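Local coordinates for putative decarboxylase involved in desferrioxamine biosynthesis (PDB 5O5C), which probably catalyses the pyridoxal phosphate-dependent decarboxylation of lysine in the desferrioxamine biosynthetic pathway of Erwinia amylovora, at residues Q172-A177 with S323-Y328; D327-K330 with T335-C338. All coordinates share one frame; numbering follows the deposited sequence.

Contact 1: residues Q172-A177 with S323-Y328. With PLP (pyridoxal-5'-phosphate), chain H.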
loop_
_atom_site.group_PDB
_atom_site.type_symbol
_atom_site.label_atom_id
_atom_site.label_comp_id
_atom_site.label_asym_id
_atom_site.label_seq_id
_atom_site.Cartn_x
_atom_site.Cartn_y
_atom_site.Cartn_z
ATOM N N GLN B 172 -6.765 -1.538 4.442
ATOM C CA GLN B 172 -7.312 -0.551 3.517
ATOM C C GLN B 172 -8.607 -1.066 2.871
ATOM O O GLN B 172 -9.526 -0.306 2.646
ATOM C CB GLN B 172 -6.276 -0.210 2.441
ATOM C CG GLN B 172 -6.679 0.798 1.413
ATOM C CD GLN B 172 -5.693 0.819 0.250
ATOM O OE1 GLN B 172 -4.542 0.621 0.441
ATOM N NE2 GLN B 172 -6.185 0.951 -0.964
ATOM N N SER B 173 -8.697 -2.365 2.596
ATOM C CA SER B 173 -9.983 -2.924 2.103
ATOM C C SER B 173 -11.146 -2.716 3.112
ATOM O O SER B 173 -12.285 -2.294 2.705
ATOM C CB SER B 173 -9.776 -4.384 1.763
ATOM O OG SER B 173 -8.652 -4.481 0.853
ATOM N N ASN B 174 -10.851 -2.948 4.399
ATOM C CA ASN B 174 -11.831 -2.735 5.479
ATOM C C ASN B 174 -12.165 -1.278 5.626
ATOM O O ASN B 174 -13.304 -0.954 5.904
ATOM C CB ASN B 174 -11.417 -3.326 6.822
ATOM C CG ASN B 174 -11.574 -4.839 6.883
ATOM O OD1 ASN B 174 -12.271 -5.443 6.055
ATOM N ND2 ASN B 174 -10.960 -5.455 7.882
ATOM N N LEU B 175 -11.199 -0.393 5.388
ATOM C CA LEU B 175 -11.516 1.037 5.391
ATOM C C LEU B 175 -12.496 1.363 4.265
ATOM O O LEU B 175 -13.510 2.071 4.502
ATOM C CB LEU B 175 -10.278 1.898 5.301
ATOM C CG LEU B 175 -10.485 3.402 5.090
ATOM C CD1 LEU B 175 -11.349 3.970 6.181
ATOM C CD2 LEU B 175 -9.123 4.079 5.050
ATOM N N MET B 176 -12.252 0.791 3.089
ATOM C CA MET B 176 -13.081 1.126 1.934
ATOM C C MET B 176 -14.480 0.607 2.185
ATOM O O MET B 176 -15.453 1.296 1.851
ATOM C CB MET B 176 -12.531 0.541 0.626
ATOM C CG MET B 176 -11.228 1.114 0.151
ATOM S SD MET B 176 -10.863 0.295 -1.409
ATOM C CE MET B 176 -9.270 0.961 -1.874
ATOM N N ALA B 177 -14.574 -0.564 2.830
ATOM C CA ALA B 177 -15.879 -1.164 3.200
ATOM C C ALA B 177 -16.736 -0.307 4.139
ATOM O O ALA B 177 -17.964 -0.113 3.893
ATOM C CB ALA B 177 -15.727 -2.572 3.758
ATOM N N SER B 323 -20.116 -6.013 0.438
ATOM C CA SER B 323 -18.644 -6.057 0.171
ATOM C C SER B 323 -17.885 -7.205 0.778
ATOM O O SER B 323 -18.354 -7.842 1.711
ATOM C CB SER B 323 -17.944 -4.808 0.679
ATOM O OG SER B 323 -18.288 -4.557 2.031
ATOM N N VAL B 324 -16.679 -7.432 0.246
ATOM C CA VAL B 324 -15.829 -8.534 0.663
ATOM C C VAL B 324 -14.371 -8.081 0.628
ATOM O O VAL B 324 -13.905 -7.480 -0.399
ATOM C CB VAL B 324 -15.939 -9.816 -0.210
ATOM C CG1 VAL B 324 -15.136 -10.955 0.415
ATOM C CG2 VAL B 324 -17.351 -10.294 -0.404
ATOM N N THR B 325 -13.661 -8.350 1.710
ATOM C CA THR B 325 -12.224 -8.159 1.730
ATOM C C THR B 325 -11.506 -9.506 1.664
ATOM O O THR B 325 -11.852 -10.448 2.371
ATOM C CB THR B 325 -11.716 -7.423 2.973
ATOM O OG1 THR B 325 -11.909 -8.264 4.121
ATOM C CG2 THR B 325 -12.364 -6.244 3.172
ATOM N N VAL B 326 -10.442 -9.530 0.890
ATOM C CA VAL B 326 -9.705 -10.744 0.561
ATOM C C VAL B 326 -8.193 -10.485 0.652
ATOM O O VAL B 326 -7.743 -9.536 0.009
ATOM C CB VAL B 326 -10.037 -11.113 -0.903
ATOM C CG1 VAL B 326 -9.142 -12.212 -1.405
ATOM C CG2 VAL B 326 -11.483 -11.524 -1.032
ATOM N N ASP B 327 -7.410 -11.344 1.357
ATOM C CA ASP B 327 -5.917 -11.204 1.399
ATOM C C ASP B 327 -5.217 -12.378 0.767
ATOM O O ASP B 327 -5.173 -13.448 1.346
ATOM C CB ASP B 327 -5.308 -11.045 2.802
ATOM C CG ASP B 327 -5.247 -9.628 3.295
ATOM O OD1 ASP B 327 -5.650 -8.683 2.639
ATOM O OD2 ASP B 327 -4.794 -9.483 4.428
ATOM N N TYR B 328 -4.668 -12.149 -0.433
ATOM C CA TYR B 328 -3.952 -13.155 -1.146
ATOM C C TYR B 328 -2.607 -13.357 -0.514
ATOM O O TYR B 328 -2.018 -14.473 -0.655
ATOM C CB TYR B 328 -3.763 -12.841 -2.623
ATOM C CG TYR B 328 -4.978 -12.377 -3.357
ATOM C CD1 TYR B 328 -5.898 -13.309 -3.857
ATOM C CD2 TYR B 328 -5.238 -11.019 -3.579
ATOM C CE1 TYR B 328 -7.011 -12.912 -4.565
ATOM C CE2 TYR B 328 -6.389 -10.617 -4.295
ATOM C CZ TYR B 328 -7.287 -11.588 -4.766
ATOM O OH TYR B 328 -8.461 -11.252 -5.485
HETATM N N1 PLP H . -9.084 -8.773 8.547
HETATM C C2 PLP H . -8.741 -9.968 9.070
HETATM C C2A PLP H . -9.779 -11.024 9.306
HETATM C C3 PLP H . -7.329 -10.222 9.388
HETATM O O3 PLP H . -6.916 -11.419 9.923
HETATM C C4 PLP H . -6.385 -9.117 9.090
HETATM C C4A PLP H . -4.950 -9.223 9.431
HETATM C C5 PLP H . -6.884 -7.863 8.522
HETATM C C6 PLP H . -8.243 -7.754 8.303
HETATM C C5A PLP H . -5.924 -6.732 8.234
HETATM O O4P PLP H . -5.177 -7.198 7.099
HETATM P P PLP H . -3.853 -6.526 6.464
HETATM O O1P PLP H . -2.771 -6.827 7.452
HETATM O O2P PLP H . -3.632 -7.299 5.189
HETATM O O3P PLP H . -4.053 -5.067 6.249
HETATM O O HOH W 1 -7.386 -7.014 1.220
#

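Contact 2: residues D327-K330 with T335-C338. With PLP (pyridoxal-5'-phosphate), chain H.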
loop_
_atom_site.group_PDB
_atom_site.type_symbol
_atom_site.label_atom_id
_atom_site.label_comp_id
_atom_site.label_asym_id
_atom_site.label_seq_id
_atom_site.Cartn_x
_atom_site.Cartn_y
_atom_site.Cartn_z
ATOM N N ASP B 327 -7.410 -11.344 1.357
ATOM C CA ASP B 327 -5.917 -11.204 1.399
ATOM C C ASP B 327 -5.217 -12.378 0.767
ATOM O O ASP B 327 -5.173 -13.448 1.346
ATOM C CB ASP B 327 -5.308 -11.045 2.802
ATOM C CG ASP B 327 -5.247 -9.628 3.295
ATOM O OD1 ASP B 327 -5.650 -8.683 2.639
ATOM O OD2 ASP B 327 -4.794 -9.483 4.428
ATOM N N TYR B 328 -4.668 -12.149 -0.433
ATOM C CA TYR B 328 -3.952 -13.155 -1.146
ATOM C C TYR B 328 -2.607 -13.357 -0.514
ATOM O O TYR B 328 -2.018 -14.473 -0.655
ATOM C CB TYR B 328 -3.763 -12.841 -2.623
ATOM C CG TYR B 328 -4.978 -12.377 -3.357
ATOM C CD1 TYR B 328 -5.898 -13.309 -3.857
ATOM C CD2 TYR B 328 -5.238 -11.019 -3.579
ATOM C CE1 TYR B 328 -7.011 -12.912 -4.565
ATOM C CE2 TYR B 328 -6.389 -10.617 -4.295
ATOM C CZ TYR B 328 -7.287 -11.588 -4.766
ATOM O OH TYR B 328 -8.461 -11.252 -5.485
ATOM N N HIS B 329 -2.124 -12.292 0.150
ATOM C CA HIS B 329 -0.891 -12.343 0.918
ATOM C C HIS B 329 -0.938 -13.019 2.331
ATOM O O HIS B 329 0.099 -13.036 2.996
ATOM C CB HIS B 329 -0.215 -10.964 0.982
ATOM C CG HIS B 329 -0.912 -9.954 1.834
ATOM N ND1 HIS B 329 -1.146 -8.650 1.415
ATOM C CD2 HIS B 329 -1.398 -10.033 3.095
ATOM C CE1 HIS B 329 -1.766 -7.992 2.371
ATOM N NE2 HIS B 329 -1.915 -8.796 3.400
ATOM N N LYS B 330 -2.124 -13.465 2.793
ATOM C CA LYS B 330 -2.261 -14.490 3.869
ATOM C C LYS B 330 -2.584 -15.935 3.415
ATOM O O LYS B 330 -1.982 -16.876 3.885
ATOM C CB LYS B 330 -3.363 -14.076 4.823
ATOM C CG LYS B 330 -3.094 -12.736 5.465
ATOM C CD LYS B 330 -4.191 -12.317 6.406
ATOM C CE LYS B 330 -3.509 -11.399 7.385
ATOM N NZ LYS B 330 -4.514 -10.894 8.287
ATOM N N THR B 335 3.327 -12.863 -2.087
ATOM C CA THR B 335 4.134 -11.909 -1.326
ATOM C C THR B 335 3.274 -10.664 -0.956
ATOM O O THR B 335 2.254 -10.392 -1.572
ATOM C CB THR B 335 5.362 -11.393 -2.115
ATOM O OG1 THR B 335 4.926 -10.518 -3.172
ATOM C CG2 THR B 335 6.172 -12.499 -2.700
ATOM N N VAL B 336 3.668 -9.983 0.107
ATOM C CA VAL B 336 3.073 -8.703 0.491
ATOM C C VAL B 336 3.563 -7.646 -0.493
ATOM O O VAL B 336 4.788 -7.620 -0.754
ATOM C CB VAL B 336 3.513 -8.294 1.888
ATOM C CG1 VAL B 336 2.798 -7.002 2.312
ATOM C CG2 VAL B 336 3.250 -9.407 2.889
ATOM N N SER B 337 2.723 -6.794 -1.090
ATOM C CA SER B 337 1.276 -6.645 -0.910
ATOM C C SER B 337 0.507 -7.409 -1.999
ATOM O O SER B 337 0.953 -7.522 -3.176
ATOM C CB SER B 337 0.885 -5.176 -1.021
ATOM O OG SER B 337 1.622 -4.586 -2.087
ATOM N N CYS B 338 -0.549 -8.052 -1.571
ATOM C CA CYS B 338 -1.467 -8.713 -2.466
ATOM C C CYS B 338 -2.795 -8.905 -1.755
ATOM O O CYS B 338 -3.005 -9.809 -0.975
ATOM C CB CYS B 338 -0.881 -10.024 -2.927
ATOM S SG CYS B 338 -1.547 -10.544 -4.516
HETATM N N1 PLP H . -9.084 -8.773 8.547
HETATM C C2 PLP H . -8.741 -9.968 9.070
HETATM C C2A PLP H . -9.779 -11.024 9.306
HETATM C C3 PLP H . -7.329 -10.222 9.388
HETATM O O3 PLP H . -6.916 -11.419 9.923
HETATM C C4 PLP H . -6.385 -9.117 9.090
HETATM C C4A PLP H . -4.950 -9.223 9.431
HETATM C C5 PLP H . -6.884 -7.863 8.522
HETATM C C6 PLP H . -8.243 -7.754 8.303
HETATM C C5A PLP H . -5.924 -6.732 8.234
HETATM O O4P PLP H . -5.177 -7.198 7.099
HETATM P P PLP H . -3.853 -6.526 6.464
HETATM O O1P PLP H . -2.771 -6.827 7.452
HETATM O O2P PLP H . -3.632 -7.299 5.189
HETATM O O3P PLP H . -4.053 -5.067 6.249
#

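Contact 1: residues Q172-A177 with S323-Y328
Thr325 meets Ser173 and Asn174 with its two branches. Thr325 CG2 presses on Ser173 CB at 3.5 Å, tighter than ordinary carbon-carbon contact, and also touches the amide oxygen of Asn174. The hydroxyl, held between the backbone N and the carbonyl carbon (chi1 68°), turns to the same amide: Thr325 OG1 to Asn174 OD1 is 3.4 Å, a weak bond that is not settled, because the Thr325 proton has another acceptor within reach. The Asn174 and Thr325 side chains cross at roughly a right angle. The stronger partner of Asn174 OD1 is His296 NE2, and ND2 bonds to Ser218 OG and Asp298 OD2, so both ends of the amide are gripped and its rotation is fixed. That places Asn174 ND2 beside the cofactor, 3.6 Å from PLP C6.

One turn further along the helix, Ala177 CB rests against Ser323 OG at 3.7 Å, while that hydroxyl is bonded to Trp294 and His296 of the adjoining strand. The axes of the helical and strand segments lie 8.2 Å apart and run at 175°, almost exactly antiparallel. This is a helix packed on the central sheet of an aspartate aminotransferase-type (fold type I) PLP enzyme, in which strand 323-327 lies between strands 294-299 and 339-343. Gly170 N and Thr171 N, at the start of the same helix, bond to the PLP.

Toward that end a water spans the two segments. Ser173 OG, which also bonds to Thr167 and Gly169, is 2.9 Å from the water oxygen. The water is placed to donate to Val326 O and Asp327 OD1, but cannot serve all the acceptors near it at once. The other carboxylate oxygen, Asp327 OD2, approaches PLP O2P to 2.6 Å.

Contact 2: residues D327-K330 with T335-C338
His329 is held at both ring nitrogens, one against Cys338 and the other against the cofactor. Cys338 N donates to His329 ND1 at 3.1 Å, nearly straight (N-H...acceptor 166°) and only 7° out of the ring plane. With ND1 accepting, NE2 is the donor, and His329 NE2 bonds to PLP O2P at 2.9 Å, that oxygen lying at the ring edge. A chi1 of 71° brings ND1 to Cys338 N and leaves NE2 facing the phosphate.

The backbone joins the same pair a second time: His329 N reaches Cys338 O at 2.9 Å, and Tyr328 N adds a weak bond to that oxygen. Cys338 SG packs on Tyr328 CB at 3.7 Å and lies obliquely to the ring, 4.8 Å from its centroid.

Further out, a cis peptide precedes Ser337, Val336 N bonds to Asn129 of the second subunit, and Thr380 of that subunit packs on His329 and bonds to the PLP. Lys330 leaves the backbone away from 335-338, and its extended chain brings NZ to PLP C4A; the unusually short separation there makes the modelled state doubtful. The arrangement is consistent with Lys330 being the predicted cofactor-carrying lysine, in the consecutive His-Lys pair characteristic of group II decarboxylases.

Both contacts are buried and border the same PLP, and they share Asp327 and Tyr328, where strand 323-327 passes into helix 328-331. Their centres are 12 Å apart. Contact 1 joins regular elements, helix against sheet, through small side chains, a weak side-chain bond and a water, with the Asn174 amide held mostly by residues outside the two segments. Contact 2 joins a short helix to the irregular loop that leads into strand 339-343, and its chemistry is dominated by backbone bonds and a ring nitrogen; it buries more surface, 261 Å² against 188 Å². The second subunit reaches contact 2, whereas no other protein chain touches the segments of contact 1.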